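Long-range contacts in myosin-2 (Saccharomyces cerevisiae, PDB 2F6H), which carries organelles and other cargo along actin cables during the cell cycle, binding cargo receptors through its globular tail, the part described here: residues 110-115 / 386-391; 225-230 / 381-386. All coordinates share one frame; numbering follows the deposited sequence.

How the contacts relate
Contact 1 (110-115 / 386-391) and contact 2 (225-230 / 381-386) pin successive parts of one loop, that between helices 338-353 and 405-416, to two different helices of the tail domain. They share Ile-386, and their centres lie 16 Å apart. Contact 1 is a surface contact, its centre about 22 Å from the centre of the chain, where an extended chain sets Phe-391 against two phenylalanines of helix 93-120, one of which Lys-390 also approaches. Contact 2, with its own centre about 9 Å from that point, is partly buried and mostly aliphatic: a 3-10 turn packs on helix 225-248. Neither has a hydrogen bond across its segments, and the areas are similar, 291 and 279 Å².

Contact 1. Residues 110-115 / 386-391; sequences FVVFAL and IKTRKF
Phe-391 sets one face of its ring against Phe-110 and its CB over Phe-113, so that an extended loop lies on an all-helical domain, the globular tail of a class V myosin, along helix 93-120. The two phenylalanines of segment 110-115 are met in different ways. Phe-110 and Phe-391 form a T-shaped pair: the edge of the Phe-110 ring is directed at the face of Phe-391, with centroids 5.6 Å apart and planes at 66°. On that face CB of Phe-110 also makes a CH-pi contact, 3.9 Å from the centroid of the Phe-391 ring and 23° off its normal. The CG of Phe-110 stands anti to the backbone N (chi1 171°), which carries its ring past Phe-391 toward Ile-55, Leu-58 and Trp-62 of helix 49-63.

Against Phe-113 the roles change, because Phe-391 now offers an aliphatic carbon. Its CB lies over one face of the Phe-113 ring, 3.9 Å from the centroid. The same ring receives the ammonium end of Lys-390 obliquely, NZ being 3.6 Å from CD1 of Phe-113; the lysine reaches it through a chain bent at its last three torsions. Just before Lys-390, the backbone N of Arg-389 is hydrogen-bonded to Ser-109 OG, and its guanidinium forms a salt bridge with Glu-224, ties that fix the loop next to its aromatic part. One residue earlier, Thr-388 meets the helix more lightly, its OG1 lying 3.9 Å from CG1 of Val-112.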
loop_
_atom_site.group_PDB
_atom_site.type_symbol
_atom_site.label_atom_id
_atom_site.label_comp_id
_atom_site.label_asym_id
_atom_site.label_seq_id
_atom_site.Cartn_x
_atom_site.Cartn_y
_atom_site.Cartn_z
ATOM N N PHE A 110 15.418 13.722 3.279
ATOM C CA PHE A 110 16.184 14.852 3.813
ATOM C C PHE A 110 17.263 14.413 4.793
ATOM O O PHE A 110 18.356 14.964 4.786
ATOM C CB PHE A 110 15.291 15.887 4.503
ATOM C CG PHE A 110 16.074 16.955 5.239
ATOM C CD1 PHE A 110 16.818 17.900 4.533
ATOM C CD2 PHE A 110 16.106 16.984 6.612
ATOM C CE1 PHE A 110 17.564 18.853 5.199
ATOM C CE2 PHE A 110 16.856 17.919 7.274
ATOM C CZ PHE A 110 17.590 18.862 6.556
ATOM N N VAL A 111 16.949 13.447 5.646
ATOM C CA VAL A 111 17.871 12.987 6.682
ATOM C C VAL A 111 19.080 12.267 6.078
ATOM O O VAL A 111 20.183 12.358 6.604
ATOM C CB VAL A 111 17.192 12.028 7.665
ATOM C CG1 VAL A 111 18.183 11.498 8.663
ATOM C CG2 VAL A 111 16.092 12.725 8.407
ATOM N N VAL A 112 18.854 11.531 5.000
ATOM C CA VAL A 112 19.941 10.879 4.272
ATOM C C VAL A 112 20.814 11.936 3.574
ATOM O O VAL A 112 22.043 11.812 3.488
ATOM C CB VAL A 112 19.373 9.887 3.251
ATOM C CG1 VAL A 112 20.450 9.373 2.336
ATOM C CG2 VAL A 112 18.721 8.742 3.957
ATOM N N PHE A 113 20.157 12.967 3.051
ATOM C CA PHE A 113 20.850 14.083 2.445
ATOM C C PHE A 113 21.711 14.790 3.501
ATOM O O PHE A 113 22.884 15.100 3.242
ATOM C CB PHE A 113 19.854 15.042 1.766
ATOM C CG PHE A 113 20.414 16.405 1.507
ATOM C CD1 PHE A 113 21.161 16.651 0.366
ATOM C CD2 PHE A 113 20.245 17.420 2.434
ATOM C CE1 PHE A 113 21.714 17.911 0.135
ATOM C CE2 PHE A 113 20.793 18.667 2.223
ATOM C CZ PHE A 113 21.526 18.916 1.055
ATOM N N ALA A 114 21.135 15.018 4.684
ATOM C CA ALA A 114 21.842 15.686 5.773
ATOM C C ALA A 114 23.073 14.908 6.223
ATOM O O ALA A 114 24.126 15.501 6.451
ATOM C CB ALA A 114 20.928 15.891 6.967
ATOM N N LEU A 115 22.905 13.593 6.386
ATOM C CA LEU A 115 23.961 12.706 6.842
ATOM C C LEU A 115 25.120 12.711 5.858
ATOM O O LEU A 115 26.275 12.811 6.257
ATOM C CB LEU A 115 23.452 11.258 6.973
ATOM C CG LEU A 115 23.947 10.382 8.121
ATOM C CD1 LEU A 115 23.930 8.935 7.719
ATOM C CD2 LEU A 115 25.308 10.778 8.649
ATOM N N ILE A 386 14.753 1.588 -3.058
ATOM C CA ILE A 386 14.807 2.669 -4.044
ATOM C C ILE A 386 15.646 3.832 -3.515
ATOM O O ILE A 386 15.572 4.198 -2.336
ATOM C CB ILE A 386 13.346 3.210 -4.310
ATOM C CG1 ILE A 386 12.506 2.136 -4.967
ATOM C CG2 ILE A 386 13.322 4.460 -5.161
ATOM C CD1 ILE A 386 13.173 1.551 -6.143
ATOM N N LYS A 387 16.427 4.410 -4.420
ATOM C CA LYS A 387 17.243 5.582 -4.153
ATOM C C LYS A 387 16.358 6.688 -3.573
ATOM O O LYS A 387 15.243 6.885 -4.036
ATOM C CB LYS A 387 17.886 6.018 -5.470
ATOM C CG LYS A 387 18.613 7.351 -5.445
ATOM C CD LYS A 387 18.480 8.092 -6.822
ATOM C CE LYS A 387 18.817 9.603 -6.729
ATOM N NZ LYS A 387 18.308 10.393 -7.922
ATOM N N THR A 388 16.845 7.382 -2.551
ATOM C CA THR A 388 16.109 8.508 -1.992
ATOM C C THR A 388 16.083 9.692 -2.944
ATOM O O THR A 388 16.880 9.817 -3.869
ATOM C CB THR A 388 16.646 8.999 -0.637
ATOM O OG1 THR A 388 18.044 9.287 -0.741
ATOM C CG2 THR A 388 16.407 7.972 0.435
ATOM N N ARG A 389 15.141 10.571 -2.668
ATOM C CA ARG A 389 14.847 11.690 -3.526
ATOM C C ARG A 389 16.027 12.636 -3.365
ATOM O O ARG A 389 16.571 12.792 -2.258
ATOM C CB ARG A 389 13.483 12.330 -3.127
ATOM C CG ARG A 389 12.465 11.313 -2.491
ATOM C CD ARG A 389 11.025 11.360 -3.032
ATOM N NE ARG A 389 10.093 12.006 -2.117
ATOM C CZ ARG A 389 8.811 11.665 -1.941
ATOM N NH1 ARG A 389 8.231 10.655 -2.619
ATOM N NH2 ARG A 389 8.092 12.344 -1.068
ATOM N N LYS A 390 16.474 13.210 -4.473
ATOM C CA LYS A 390 17.577 14.163 -4.416
ATOM C C LYS A 390 17.064 15.454 -3.799
ATOM O O LYS A 390 16.041 15.983 -4.226
ATOM C CB LYS A 390 18.192 14.431 -5.792
ATOM C CG LYS A 390 19.686 14.766 -5.698
ATOM C CD LYS A 390 19.956 16.145 -5.053
ATOM C CE LYS A 390 20.928 16.062 -3.858
ATOM N NZ LYS A 390 20.500 15.101 -2.781
ATOM N N PHE A 391 17.766 15.932 -2.774
ATOM C CA PHE A 391 17.374 17.140 -2.089
ATOM C C PHE A 391 17.931 18.408 -2.684
ATOM O O PHE A 391 19.082 18.778 -2.478
ATOM C CB PHE A 391 17.581 17.050 -0.575
ATOM C CG PHE A 391 16.295 16.918 0.140
ATOM C CD1 PHE A 391 15.672 15.677 0.242
ATOM C CD2 PHE A 391 15.618 18.052 0.576
ATOM C CE1 PHE A 391 14.421 15.553 0.849
ATOM C CE2 PHE A 391 14.372 17.948 1.176
ATOM C CZ PHE A 391 13.770 16.687 1.318
#

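Contact 2. Residues 225-230 / 381-386; sequences NEVFHA and DPFSLI
Val-227 lays its CG2 methyl over the ring of Phe-383, joining helix 225-248 to the 3-10 segment 382-385 of a long loop in the helical tail domain. Followed outward from CB, the phenylalanine shows how this is built. The bond to CB points neither at the helix nor away from it, but CG, anti to the carbonyl carbon (chi1 -70°), brings the ring over to Val-227. CD1 and CD2 lie 4.0 and 4.2 Å from Val-227 CG2. Beyond them CE1 stays against that methyl, whereas CE2 and the tip, CZ, also meet the second branch, CG1 of Val-227. The methyl CG2 is centred on the ring, 3.7 Å from the centroid and 12° off the normal, a CH-pi contact. Leu-101 and Arg-105 of helix 93-120 also touch the Phe-383 side chain.

The turn that presents the ring is held from within. Asp-381 OD1 accepts from Phe-383 N in an Asx turn, at 3.1 Å and from above the carboxylate plane, and Asp-381 O takes two donors, Ser-384 N and Ser-384 OG. OD2 is bonded outside the turn, to Ser-151 OG.

Beside the ring, Pro-382 CB packs on Ala-230 CB at 3.9 Å, and CD1 of Ile-386 lies against the Glu-226 carboxylate. Replacing Phe-383 by an alanine would probably leave the Val-227 methyls without their aromatic partner and open a gap between the loop and the helix. With no hydrogen bond between the segments, their attachment rests mainly on apolar packing and a CH-pi contact; the polar bonds shape the turn and tie it to helix 130-176.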
loop_
_atom_site.group_PDB
_atom_site.type_symbol
_atom_site.label_atom_id
_atom_site.label_comp_id
_atom_site.label_asym_id
_atom_site.label_seq_id
_atom_site.Cartn_x
_atom_site.Cartn_y
_atom_site.Cartn_z
ATOM N N ASN A 225 6.817 4.791 -8.953
ATOM C CA ASN A 225 5.992 3.743 -9.561
ATOM C C ASN A 225 6.188 2.323 -9.006
ATOM O O ASN A 225 5.268 1.494 -9.070
ATOM C CB ASN A 225 6.238 3.713 -11.064
ATOM C CG ASN A 225 5.142 3.009 -11.805
ATOM O OD1 ASN A 225 3.956 3.386 -11.711
ATOM N ND2 ASN A 225 5.513 1.971 -12.551
ATOM N N GLU A 226 7.386 2.057 -8.481
ATOM C CA GLU A 226 7.696 0.778 -7.834
ATOM C C GLU A 226 6.783 0.536 -6.637
ATOM O O GLU A 226 6.392 -0.585 -6.353
ATOM C CB GLU A 226 9.140 0.760 -7.342
ATOM C CG GLU A 226 10.164 0.654 -8.455
ATOM C CD GLU A 226 10.739 1.988 -8.891
ATOM O OE1 GLU A 226 9.985 3.001 -8.913
ATOM O OE2 GLU A 226 11.965 1.999 -9.216
ATOM N N VAL A 227 6.456 1.610 -5.939
ATOM C CA VAL A 227 5.561 1.530 -4.799
ATOM C C VAL A 227 4.157 1.104 -5.245
ATOM O O VAL A 227 3.583 0.211 -4.672
ATOM C CB VAL A 227 5.559 2.843 -4.039
ATOM C CG1 VAL A 227 4.584 2.795 -2.865
ATOM C CG2 VAL A 227 6.983 3.117 -3.564
ATOM N N PHE A 228 3.628 1.718 -6.288
ATOM C CA PHE A 228 2.309 1.354 -6.812
ATOM C C PHE A 228 2.245 -0.127 -7.152
ATOM O O PHE A 228 1.297 -0.832 -6.769
ATOM C CB PHE A 228 1.970 2.263 -8.002
ATOM C CG PHE A 228 0.767 1.825 -8.797
ATOM C CD1 PHE A 228 -0.507 1.915 -8.269
ATOM C CD2 PHE A 228 0.921 1.310 -10.071
ATOM C CE1 PHE A 228 -1.596 1.519 -8.984
ATOM C CE2 PHE A 228 -0.176 0.910 -10.802
ATOM C CZ PHE A 228 -1.441 1.011 -10.259
ATOM N N HIS A 229 3.277 -0.616 -7.838
ATOM C CA HIS A 229 3.344 -2.016 -8.230
ATOM C C HIS A 229 3.354 -2.950 -7.034
ATOM O O HIS A 229 2.713 -3.990 -7.072
ATOM C CB HIS A 229 4.591 -2.286 -9.091
ATOM C CG HIS A 229 4.450 -1.825 -10.502
ATOM N ND1 HIS A 229 4.497 -2.689 -11.575
ATOM C CD2 HIS A 229 4.238 -0.589 -11.023
ATOM C CE1 HIS A 229 4.334 -2.001 -12.695
ATOM N NE2 HIS A 229 4.172 -0.725 -12.386
ATOM N N ALA A 230 4.123 -2.598 -6.005
ATOM C CA ALA A 230 4.207 -3.419 -4.786
ATOM C C ALA A 230 2.869 -3.455 -4.067
ATOM O O ALA A 230 2.423 -4.508 -3.637
ATOM C CB ALA A 230 5.258 -2.898 -3.877
ATOM N N ASP A 381 9.186 -2.861 2.934
ATOM C CA ASP A 381 8.930 -1.471 2.526
ATOM C C ASP A 381 9.562 -1.224 1.146
ATOM O O ASP A 381 10.795 -1.173 1.022
ATOM C CB ASP A 381 9.489 -0.514 3.591
ATOM C CG ASP A 381 9.294 0.940 3.260
ATOM O OD1 ASP A 381 8.640 1.261 2.261
ATOM O OD2 ASP A 381 9.852 1.797 3.993
ATOM N N PRO A 382 8.719 -1.057 0.106
ATOM C CA PRO A 382 9.248 -0.833 -1.240
ATOM C C PRO A 382 10.050 0.455 -1.398
ATOM O O PRO A 382 10.873 0.528 -2.293
ATOM C CB PRO A 382 7.982 -0.779 -2.116
ATOM C CG PRO A 382 6.902 -0.414 -1.208
ATOM C CD PRO A 382 7.244 -1.058 0.105
ATOM N N PHE A 383 9.808 1.466 -0.550
ATOM C CA PHE A 383 10.636 2.680 -0.564
ATOM C C PHE A 383 12.086 2.376 -0.243
ATOM O O PHE A 383 12.986 3.021 -0.770
ATOM C CB PHE A 383 10.123 3.741 0.418
ATOM C CG PHE A 383 8.822 4.359 0.003
ATOM C CD1 PHE A 383 8.803 5.413 -0.879
ATOM C CD2 PHE A 383 7.621 3.880 0.499
ATOM C CE1 PHE A 383 7.632 5.980 -1.263
ATOM C CE2 PHE A 383 6.444 4.438 0.112
ATOM C CZ PHE A 383 6.451 5.503 -0.766
ATOM N N SER A 384 12.308 1.377 0.605
ATOM C CA SER A 384 13.656 1.022 1.036
ATOM C C SER A 384 14.510 0.410 -0.068
ATOM O O SER A 384 15.716 0.300 0.100
ATOM C CB SER A 384 13.613 0.057 2.214
ATOM O OG SER A 384 13.239 -1.227 1.772
ATOM N N LEU A 385 13.897 0.006 -1.183
ATOM C CA LEU A 385 14.614 -0.672 -2.252
ATOM C C LEU A 385 15.091 0.316 -3.285
ATOM O O LEU A 385 15.795 -0.065 -4.227
ATOM C CB LEU A 385 13.714 -1.714 -2.915
ATOM C CG LEU A 385 13.110 -2.762 -1.985
ATOM C CD1 LEU A 385 12.214 -3.686 -2.739
ATOM C CD2 LEU A 385 14.158 -3.546 -1.288
ATOM N N ILE A 386 14.753 1.588 -3.058
ATOM C CA ILE A 386 14.807 2.669 -4.044
ATOM C C ILE A 386 15.646 3.832 -3.515
ATOM O O ILE A 386 15.572 4.198 -2.336
ATOM C CB ILE A 386 13.346 3.210 -4.310
ATOM C CG1 ILE A 386 12.506 2.136 -4.967
ATOM C CG2 ILE A 386 13.322 4.460 -5.161
ATOM C CD1 ILE A 386 13.173 1.551 -6.143
#